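Local coordinates for protein transglutaminase-like enzymes, putative cysteine protease (Cytophaga hutchinsonii, PDB 3ISR) that is a putative cysteine protease of the transglutaminase-like superfamily and probably acts on peptide or related amide bonds through thiol chemistry, at residues B[31-39]-B[64-72]; B[121-131]-B[166-174]. All blocks are in the same frame, centred on the assembly; numbering follows the deposited sequence.

Overall arrangement
From the N terminus, contact 1 comes first, within the range of the bacterial transglutaminase N-terminal domain. It closes a loop of 24 residues that carries strands 43-52 and 58-60. It pairs strand 28-32 with strand 69-74; strand 255-258 borders 28-32 on its other side. The chain then runs through the long strand 78-96 to contact 2. This contact closes a mostly helical loop that includes helix 142-156. It sets the start of helix 170-176, in the transglutaminase-like superfamily range, against segment 121-131. The contacts follow in series, neither nested nor crossed. The centres of contacts 1 and 2 lie about 26 Å apart, with about 12 Å between their nearest atoms. Both touch the second subunit.

Contact 1: B[31-39]-B[64-72]; sequences IFNVHALRT and SGTSRFVRL
Phe32 and Val70 form an antiparallel hydrogen-bonded pair. Phe32 N donates to Val70 O at 2.8 Å, and Val70 N donates to Phe32 O at 3.0 Å. Ile31 and Arg71 follow as a non-hydrogen-bonded pair. The backbone of Ile31 bonds instead to Ser256 on strand 255-258, across the other edge of strand 28-32. Phe32 CB packs on Val70 CG2 at 3.7 Å.

Past this pair the two chains part, and water bonds to both. One water accepts from Val34 N at 2.7 Å and donates to Arg68 O at 2.9 Å. It also lies in the plane of the His35 imidazole, bonded to ND1 at 2.9 Å. A second water accepts from Arg68 N and donates to His35 O.

The side chain of Arg68 reaches across to segment 31-39. A bend at chi3 (64°) brings its guanidinium alongside 35-38. NH1 donates to Ala36 O at 2.9 Å, nearly in the guanidinium plane. His35 CD2 lies over one face of the group, toward its rim. Arg38 NH1 sits over the centre of the opposite face, 3.5 Å from Arg68 NH2, with the two planes 45° apart. These two nitrogens are both donors and do not bond. Salt bridges hold the rest of the group, from Arg68 NH2 to Glu47 and from NE to Glu59. Arg71 points its charge elsewhere, to Glu58 and to Leu109 O of the second subunit.

All three guanidinium nitrogens of the buried Arg68 therefore have acceptors. The two glutamates probably offset its charge and ease the approach of Arg38, and two waters meet the backbone N and O of Arg68 where direct strand pairing has stopped.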
loop_
_atom_site.group_PDB
_atom_site.type_symbol
_atom_site.label_atom_id
_atom_site.label_comp_id
_atom_site.label_asym_id
_atom_site.label_seq_id
_atom_site.Cartn_x
_atom_site.Cartn_y
_atom_site.Cartn_z
ATOM N N ILE B 31 18.789 -17.464 13.029
ATOM C CA ILE B 31 19.183 -16.604 14.126
ATOM C C ILE B 31 17.973 -16.542 15.018
ATOM O O ILE B 31 16.910 -16.046 14.606
ATOM C CB ILE B 31 19.536 -15.175 13.686
ATOM C CG1 ILE B 31 20.629 -15.201 12.614
ATOM C CG2 ILE B 31 19.998 -14.346 14.914
ATOM C CD1 ILE B 31 20.970 -13.799 12.065
ATOM N N PHE B 32 18.139 -17.052 16.234
ATOM C CA PHE B 32 17.048 -17.133 17.175
ATOM C C PHE B 32 17.159 -16.076 18.263
ATOM O O PHE B 32 18.252 -15.626 18.596
ATOM C CB PHE B 32 17.035 -18.510 17.848
ATOM C CG PHE B 32 16.672 -19.636 16.933
ATOM C CD1 PHE B 32 15.398 -19.728 16.397
ATOM C CD2 PHE B 32 17.600 -20.631 16.642
ATOM C CE1 PHE B 32 15.051 -20.785 15.566
ATOM C CE2 PHE B 32 17.263 -21.694 15.817
ATOM C CZ PHE B 32 15.986 -21.767 15.275
ATOM N N ASN B 33 16.017 -15.709 18.836
ATOM C CA ASN B 33 16.019 -14.831 19.992
ATOM C C ASN B 33 15.082 -15.364 21.052
ATOM O O ASN B 33 13.901 -14.973 21.088
ATOM C CB ASN B 33 15.617 -13.416 19.592
ATOM C CG ASN B 33 15.816 -12.427 20.705
ATOM O OD1 ASN B 33 16.696 -12.592 21.577
ATOM N ND2 ASN B 33 15.002 -11.389 20.696
ATOM N N VAL B 34 15.603 -16.275 21.890
ATOM C CA VAL B 34 14.799 -16.954 22.912
ATOM C C VAL B 34 15.312 -16.799 24.351
ATOM O O VAL B 34 14.543 -16.985 25.297
ATOM C CB VAL B 34 14.563 -18.483 22.583
ATOM C CG1 VAL B 34 13.928 -18.651 21.199
ATOM C CG2 VAL B 34 15.860 -19.278 22.682
ATOM N N HIS B 35 16.599 -16.479 24.513
ATOM C CA HIS B 35 17.213 -16.257 25.826
ATOM C C HIS B 35 16.640 -15.055 26.574
ATOM O O HIS B 35 16.380 -13.999 25.970
ATOM C CB HIS B 35 18.699 -15.997 25.649
ATOM C CG HIS B 35 19.491 -17.227 25.360
ATOM N ND1 HIS B 35 19.469 -17.847 24.129
ATOM C CD2 HIS B 35 20.315 -17.962 26.144
ATOM C CE1 HIS B 35 20.249 -18.915 24.169
ATOM N NE2 HIS B 35 20.772 -19.006 25.381
ATOM N N ALA B 36 16.500 -15.189 27.891
ATOM C CA ALA B 36 16.144 -14.042 28.719
ATOM C C ALA B 36 17.306 -13.063 28.713
ATOM O O ALA B 36 18.464 -13.473 28.620
ATOM C CB ALA B 36 15.813 -14.473 30.149
ATOM N N LEU B 37 17.003 -11.768 28.758
ATOM C CA LEU B 37 18.051 -10.759 28.780
ATOM C C LEU B 37 18.625 -10.653 30.194
ATOM O O LEU B 37 17.918 -10.905 31.168
ATOM C CB LEU B 37 17.482 -9.395 28.357
ATOM C CG LEU B 37 18.469 -8.333 27.854
ATOM C CD1 LEU B 37 19.225 -8.751 26.586
ATOM C CD2 LEU B 37 17.753 -7.004 27.620
ATOM N N ARG B 38 19.907 -10.299 30.278
ATOM C CA ARG B 38 20.565 -9.927 31.533
ATOM C C ARG B 38 20.654 -8.417 31.600
ATOM O O ARG B 38 21.256 -7.785 30.719
ATOM C CB ARG B 38 21.981 -10.478 31.576
ATOM C CG ARG B 38 22.057 -11.953 31.818
ATOM C CD ARG B 38 23.473 -12.327 32.207
ATOM N NE ARG B 38 23.568 -13.742 32.545
ATOM C CZ ARG B 38 23.795 -14.703 31.659
ATOM N NH1 ARG B 38 23.955 -14.400 30.378
ATOM N NH2 ARG B 38 23.862 -15.972 32.052
ATOM N N THR B 39 20.030 -7.837 32.622
ATOM C CA THR B 39 20.055 -6.395 32.822
ATOM C C THR B 39 20.381 -6.101 34.282
ATOM O O THR B 39 20.520 -7.022 35.100
ATOM C CB THR B 39 18.692 -5.746 32.474
ATOM O OG1 THR B 39 17.695 -6.164 33.417
ATOM C CG2 THR B 39 18.250 -6.138 31.052
ATOM N N SER B 64 24.203 -2.514 20.442
ATOM C CA SER B 64 23.204 -1.972 21.385
ATOM C C SER B 64 23.015 -2.853 22.624
ATOM O O SER B 64 22.734 -2.353 23.719
ATOM C CB SER B 64 21.854 -1.759 20.676
ATOM O OG SER B 64 21.267 -3.005 20.265
ATOM N N GLY B 65 23.153 -4.163 22.440
ATOM C CA GLY B 65 23.118 -5.116 23.539
ATOM C C GLY B 65 21.767 -5.385 24.182
ATOM O O GLY B 65 21.721 -5.850 25.326
ATOM N N THR B 66 20.666 -5.128 23.472
ATOM C CA THR B 66 19.349 -5.316 24.089
ATOM C C THR B 66 18.652 -6.614 23.634
ATOM O O THR B 66 17.423 -6.711 23.644
ATOM C CB THR B 66 18.423 -4.103 23.857
ATOM O OG1 THR B 66 18.235 -3.919 22.446
ATOM C CG2 THR B 66 19.019 -2.812 24.484
ATOM N N SER B 67 19.450 -7.587 23.205
ATOM C CA SER B 67 18.944 -8.933 22.884
ATOM C C SER B 67 20.116 -9.876 22.811
ATOM O O SER B 67 21.236 -9.455 22.494
ATOM C CB SER B 67 18.224 -8.950 21.540
ATOM O OG SER B 67 18.994 -8.278 20.574
ATOM N N ARG B 68 19.847 -11.148 23.092
ATOM C CA ARG B 68 20.840 -12.198 23.016
ATOM C C ARG B 68 20.419 -13.088 21.881
ATOM O O ARG B 68 19.414 -13.798 21.986
ATOM C CB ARG B 68 20.862 -13.017 24.312
ATOM C CG ARG B 68 21.281 -12.201 25.520
ATOM C CD ARG B 68 21.076 -12.976 26.814
ATOM N NE ARG B 68 21.934 -14.154 26.876
ATOM C CZ ARG B 68 21.767 -15.181 27.714
ATOM N NH1 ARG B 68 20.765 -15.202 28.586
ATOM N NH2 ARG B 68 22.626 -16.198 27.687
ATOM N N PHE B 69 21.180 -13.050 20.797
ATOM C CA PHE B 69 20.876 -13.876 19.638
ATOM C C PHE B 69 21.702 -15.154 19.666
ATOM O O PHE B 69 22.806 -15.155 20.192
ATOM C CB PHE B 69 21.177 -13.096 18.360
ATOM C CG PHE B 69 20.295 -11.887 18.161
ATOM C CD1 PHE B 69 18.939 -12.041 17.859
ATOM C CD2 PHE B 69 20.824 -10.602 18.253
ATOM C CE1 PHE B 69 18.099 -10.929 17.657
ATOM C CE2 PHE B 69 20.015 -9.467 18.047
ATOM C CZ PHE B 69 18.633 -9.630 17.744
ATOM N N VAL B 70 21.163 -16.239 19.112
ATOM C CA VAL B 70 21.959 -17.450 18.910
ATOM C C VAL B 70 21.783 -17.910 17.482
ATOM O O VAL B 70 20.674 -17.868 16.943
ATOM C CB VAL B 70 21.603 -18.619 19.897
ATOM C CG1 VAL B 70 21.997 -18.265 21.336
ATOM C CG2 VAL B 70 20.139 -18.968 19.813
ATOM N N ARG B 71 22.865 -18.352 16.862
ATOM C CA ARG B 71 22.769 -18.774 15.478
ATOM C C ARG B 71 23.408 -20.123 15.218
ATOM O O ARG B 71 24.397 -20.497 15.861
ATOM C CB ARG B 71 23.335 -17.716 14.528
ATOM C CG ARG B 71 24.737 -17.295 14.843
ATOM C CD ARG B 71 25.283 -16.319 13.785
ATOM N NE ARG B 71 26.506 -15.711 14.284
ATOM C CZ ARG B 71 27.125 -14.681 13.717
ATOM N NH1 ARG B 71 28.234 -14.207 14.262
ATOM N NH2 ARG B 71 26.637 -14.132 12.605
ATOM N N LEU B 72 22.822 -20.833 14.261
ATOM C CA LEU B 72 23.273 -22.152 13.852
ATOM C C LEU B 72 22.895 -22.352 12.403
ATOM O O LEU B 72 22.016 -21.650 11.885
ATOM C CB LEU B 72 22.608 -23.243 14.710
ATOM C CG LEU B 72 21.083 -23.385 14.745
ATOM C CD1 LEU B 72 20.543 -24.057 13.486
ATOM C CD2 LEU B 72 20.710 -24.228 15.976
HETATM O O HOH W 1 18.330 -16.445 21.875
HETATM O O HOH W 2 17.550 -11.817 24.620
#

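Contact 2: B[121-131]-B[166-174]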
loop_
_atom_site.group_PDB
_atom_site.type_symbol
_atom_site.label_atom_id
_atom_site.label_comp_id
_atom_site.label_asym_id
_atom_site.label_seq_id
_atom_site.Cartn_x
_atom_site.Cartn_y
_atom_site.Cartn_z
ATOM N N ARG B 121 10.782 -0.166 10.069
ATOM C CA ARG B 121 10.102 -1.009 9.067
ATOM C C ARG B 121 8.595 -1.212 9.310
ATOM O O ARG B 121 7.771 -1.012 8.405
ATOM C CB ARG B 121 10.798 -2.377 8.939
ATOM C CG ARG B 121 10.024 -3.422 8.081
ATOM C CD ARG B 121 9.792 -3.014 6.587
ATOM N NE ARG B 121 9.001 -4.082 5.978
ATOM C CZ ARG B 121 7.669 -4.137 5.955
ATOM N NH1 ARG B 121 6.930 -3.148 6.461
ATOM N NH2 ARG B 121 7.065 -5.198 5.424
ATOM N N TYR B 122 8.236 -1.638 10.519
ATOM C CA TYR B 122 6.844 -1.970 10.832
ATOM C C TYR B 122 6.093 -0.860 11.552
ATOM O O TYR B 122 4.960 -1.056 11.968
ATOM C CB TYR B 122 6.813 -3.250 11.682
ATOM C CG TYR B 122 7.493 -4.386 10.964
ATOM C CD1 TYR B 122 6.898 -4.984 9.847
ATOM C CD2 TYR B 122 8.756 -4.834 11.368
ATOM C CE1 TYR B 122 7.553 -6.022 9.156
ATOM C CE2 TYR B 122 9.408 -5.867 10.703
ATOM C CZ TYR B 122 8.805 -6.447 9.599
ATOM O OH TYR B 122 9.452 -7.472 8.967
ATOM N N CYS B 123 6.728 0.307 11.716
ATOM C CA CYS B 123 6.127 1.403 12.485
ATOM C C CYS B 123 6.317 2.703 11.698
ATOM O O CYS B 123 7.236 3.497 11.977
ATOM C CB CYS B 123 6.759 1.525 13.880
ATOM S SG CYS B 123 6.732 0.020 14.866
ATOM N N GLN B 124 5.443 2.907 10.702
ATOM C CA GLN B 124 5.553 4.052 9.766
ATOM C C GLN B 124 4.907 5.289 10.367
ATOM O O GLN B 124 3.852 5.779 9.909
ATOM C CB GLN B 124 4.934 3.701 8.409
ATOM C CG GLN B 124 5.466 2.390 7.774
ATOM C CD GLN B 124 4.552 1.201 8.042
ATOM O OE1 GLN B 124 3.977 1.064 9.138
ATOM N NE2 GLN B 124 4.402 0.334 7.038
ATOM N N SER B 125 5.548 5.793 11.417
ATOM C CA SER B 125 5.005 6.869 12.216
ATOM C C SER B 125 4.902 8.128 11.392
ATOM O O SER B 125 4.014 8.958 11.603
ATOM C CB SER B 125 5.879 7.109 13.463
ATOM O OG SER B 125 7.267 7.051 13.144
ATOM N N ASP B 126 5.788 8.249 10.413
ATOM C CA ASP B 126 5.756 9.412 9.536
ATOM C C ASP B 126 4.515 9.440 8.626
ATOM O O ASP B 126 4.175 10.487 8.112
ATOM C CB ASP B 126 7.061 9.496 8.714
ATOM C CG ASP B 126 7.285 8.274 7.828
ATOM O OD1 ASP B 126 7.118 7.135 8.299
ATOM O OD2 ASP B 126 7.638 8.462 6.645
ATOM N N LYS B 127 3.852 8.307 8.406
ATOM C CA LYS B 127 2.619 8.292 7.600
ATOM C C LYS B 127 1.364 8.469 8.445
ATOM O O LYS B 127 0.239 8.499 7.921
ATOM C CB LYS B 127 2.507 6.994 6.807
ATOM C CG LYS B 127 3.590 6.863 5.717
ATOM C CD LYS B 127 3.427 5.570 4.923
ATOM C CE LYS B 127 2.997 5.823 3.487
ATOM N NZ LYS B 127 3.184 4.589 2.664
ATOM N N LEU B 128 1.560 8.559 9.748
ATOM C CA LEU B 128 0.425 8.562 10.684
ATOM C C LEU B 128 0.341 9.818 11.557
ATOM O O LEU B 128 -0.433 9.854 12.507
ATOM C CB LEU B 128 0.478 7.288 11.558
ATOM C CG LEU B 128 0.308 5.961 10.809
ATOM C CD1 LEU B 128 0.553 4.759 11.725
ATOM C CD2 LEU B 128 -1.076 5.859 10.173
ATOM N N GLN B 129 1.102 10.858 11.221
ATOM C CA GLN B 129 1.116 12.078 12.050
ATOM C C GLN B 129 -0.249 12.798 12.132
ATOM O O GLN B 129 -0.698 13.166 13.218
ATOM C CB GLN B 129 2.181 13.078 11.561
ATOM C CG GLN B 129 3.616 12.567 11.538
ATOM C CD GLN B 129 4.571 13.570 10.876
ATOM O OE1 GLN B 129 4.910 14.593 11.466
ATOM N NE2 GLN B 129 4.999 13.276 9.641
ATOM N N LYS B 130 -0.905 13.008 10.987
ATOM C CA LYS B 130 -2.202 13.704 11.004
ATOM C C LYS B 130 -3.228 12.911 11.749
ATOM O O LYS B 130 -3.947 13.457 12.570
ATOM C CB LYS B 130 -2.709 14.003 9.603
ATOM C CG LYS B 130 -2.325 15.369 9.128
ATOM C CD LYS B 130 -3.087 15.739 7.873
ATOM C CE LYS B 130 -2.455 16.945 7.213
ATOM N NZ LYS B 130 -2.501 18.132 8.126
ATOM N N LEU B 131 -3.271 11.610 11.459
ATOM C CA LEU B 131 -4.201 10.693 12.106
ATOM C C LEU B 131 -4.012 10.695 13.617
ATOM O O LEU B 131 -4.983 10.808 14.349
ATOM C CB LEU B 131 -4.044 9.262 11.550
ATOM C CG LEU B 131 -4.919 8.136 12.134
ATOM C CD1 LEU B 131 -5.211 7.072 11.066
ATOM C CD2 LEU B 131 -4.283 7.482 13.391
ATOM N N SER B 166 4.367 -11.851 8.837
ATOM C CA SER B 166 5.559 -11.105 9.237
ATOM C C SER B 166 5.712 -9.785 8.467
ATOM O O SER B 166 6.439 -8.890 8.900
ATOM C CB SER B 166 6.814 -11.969 9.104
ATOM O OG SER B 166 7.097 -12.207 7.737
ATOM N N GLN B 167 5.021 -9.658 7.338
ATOM C CA GLN B 167 5.093 -8.426 6.535
ATOM C C GLN B 167 4.197 -7.309 7.052
ATOM O O GLN B 167 4.401 -6.137 6.717
ATOM C CB GLN B 167 4.781 -8.711 5.052
ATOM C CG GLN B 167 5.822 -9.606 4.373
ATOM C CD GLN B 167 5.585 -9.750 2.865
ATOM O OE1 GLN B 167 4.650 -9.169 2.306
ATOM N NE2 GLN B 167 6.449 -10.514 2.203
ATOM N N THR B 168 3.197 -7.673 7.861
ATOM C CA THR B 168 2.218 -6.722 8.385
ATOM C C THR B 168 2.854 -5.652 9.269
ATOM O O THR B 168 3.712 -5.954 10.123
ATOM C CB THR B 168 1.136 -7.468 9.207
ATOM O OG1 THR B 168 0.630 -8.587 8.452
ATOM C CG2 THR B 168 -0.015 -6.565 9.585
ATOM N N SER B 169 2.404 -4.413 9.101
ATOM C CA SER B 169 2.972 -3.272 9.823
ATOM C C SER B 169 1.870 -2.471 10.479
ATOM O O SER B 169 0.678 -2.686 10.217
ATOM C CB SER B 169 3.710 -2.366 8.822
ATOM O OG SER B 169 2.800 -1.795 7.876
ATOM N N ALA B 170 2.267 -1.492 11.292
ATOM C CA ALA B 170 1.326 -0.571 11.885
ATOM C C ALA B 170 0.421 0.085 10.836
ATOM O O ALA B 170 -0.770 0.276 11.091
ATOM C CB ALA B 170 2.044 0.510 12.683
ATOM N N PHE B 171 0.992 0.456 9.692
ATOM C CA PHE B 171 0.211 1.126 8.647
ATOM C C PHE B 171 -0.908 0.229 8.121
ATOM O O PHE B 171 -1.968 0.724 7.750
ATOM C CB PHE B 171 1.113 1.625 7.505
ATOM C CG PHE B 171 0.434 2.574 6.562
ATOM C CD1 PHE B 171 0.142 3.886 6.949
ATOM C CD2 PHE B 171 0.068 2.150 5.289
ATOM C CE1 PHE B 171 -0.504 4.769 6.065
ATOM C CE2 PHE B 171 -0.566 3.039 4.398
ATOM C CZ PHE B 171 -0.842 4.349 4.799
ATOM N N ASP B 172 -0.678 -1.083 8.118
ATOM C CA ASP B 172 -1.710 -2.041 7.726
ATOM C C ASP B 172 -2.758 -2.181 8.819
ATOM O O ASP B 172 -3.961 -2.122 8.546
ATOM C CB ASP B 172 -1.106 -3.402 7.421
ATOM C CG ASP B 172 -0.033 -3.330 6.371
ATOM O OD1 ASP B 172 -0.243 -2.624 5.361
ATOM O OD2 ASP B 172 1.015 -3.983 6.554
ATOM N N THR B 173 -2.305 -2.342 10.059
ATOM C CA THR B 173 -3.215 -2.656 11.164
ATOM C C THR B 173 -4.193 -1.511 11.408
ATOM O O THR B 173 -5.332 -1.741 11.812
ATOM C CB THR B 173 -2.417 -3.012 12.455
ATOM O OG1 THR B 173 -1.547 -4.105 12.155
ATOM C CG2 THR B 173 -3.355 -3.444 13.594
ATOM N N ILE B 174 -3.765 -0.279 11.134
ATOM C CA ILE B 174 -4.607 0.875 11.398
ATOM C C ILE B 174 -5.911 0.826 10.554
ATOM O O ILE B 174 -6.932 1.382 10.954
ATOM C CB ILE B 174 -3.812 2.235 11.297
ATOM C CG1 ILE B 174 -4.535 3.401 11.990
ATOM C CG2 ILE B 174 -3.532 2.620 9.860
ATOM C CD1 ILE B 174 -4.864 3.191 13.463
HETATM O O HOH W 3 4.037 -3.479 5.701
HETATM O O HOH W 4 8.638 -9.781 6.914
#
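Helix 170-176 begins here against segment 121-131, with Ser169 at its N-cap position. Tyr122 O accepts from Ala170 N at 2.8 Å in a nearly straight bond. Gln124, the centre of an inverse gamma turn, uses both ends of its amide. Its NE2 donates in the amide plane to Ser169 OG at 2.8 Å. Its OE1 accepts from Phe171 N at 3.1 Å, with the donor above the carbonyl plane. The bend of the Gln124 chain at chi2 (97°) lays the amide across the first turn. Without this amide, as with an alanine here, Phe171 N would probably lose its acceptor and Ser169 OG its amide donor.

Asp172 OD2 accepts a hydrogen bond from Ser169 N at 2.9 Å. Arg121 NH2 gives a bent bond to Gln167 O at 3.1 Å, meeting a lone pair in the carbonyl plane; its stronger partner is Asp126 of the second subunit.

Farther along, Lys127 lies over one face of the Phe171 ring. Its CD makes a CH-pi contact and its NZ a cation-pi contact, 4.7 Å from the centroid. Leu128 CD2 touches Phe171 CD1, and Leu131 CD1 meets Ile174 CG1 at 3.8 Å. Thr175 of the third subunit packs on Phe171 and Ile174. The Ser169-Asp172 bond is one half of a capping box, from the N-cap N-H to the N3 carboxylate; acceptors from segment 121-131 serve the next two N-H groups.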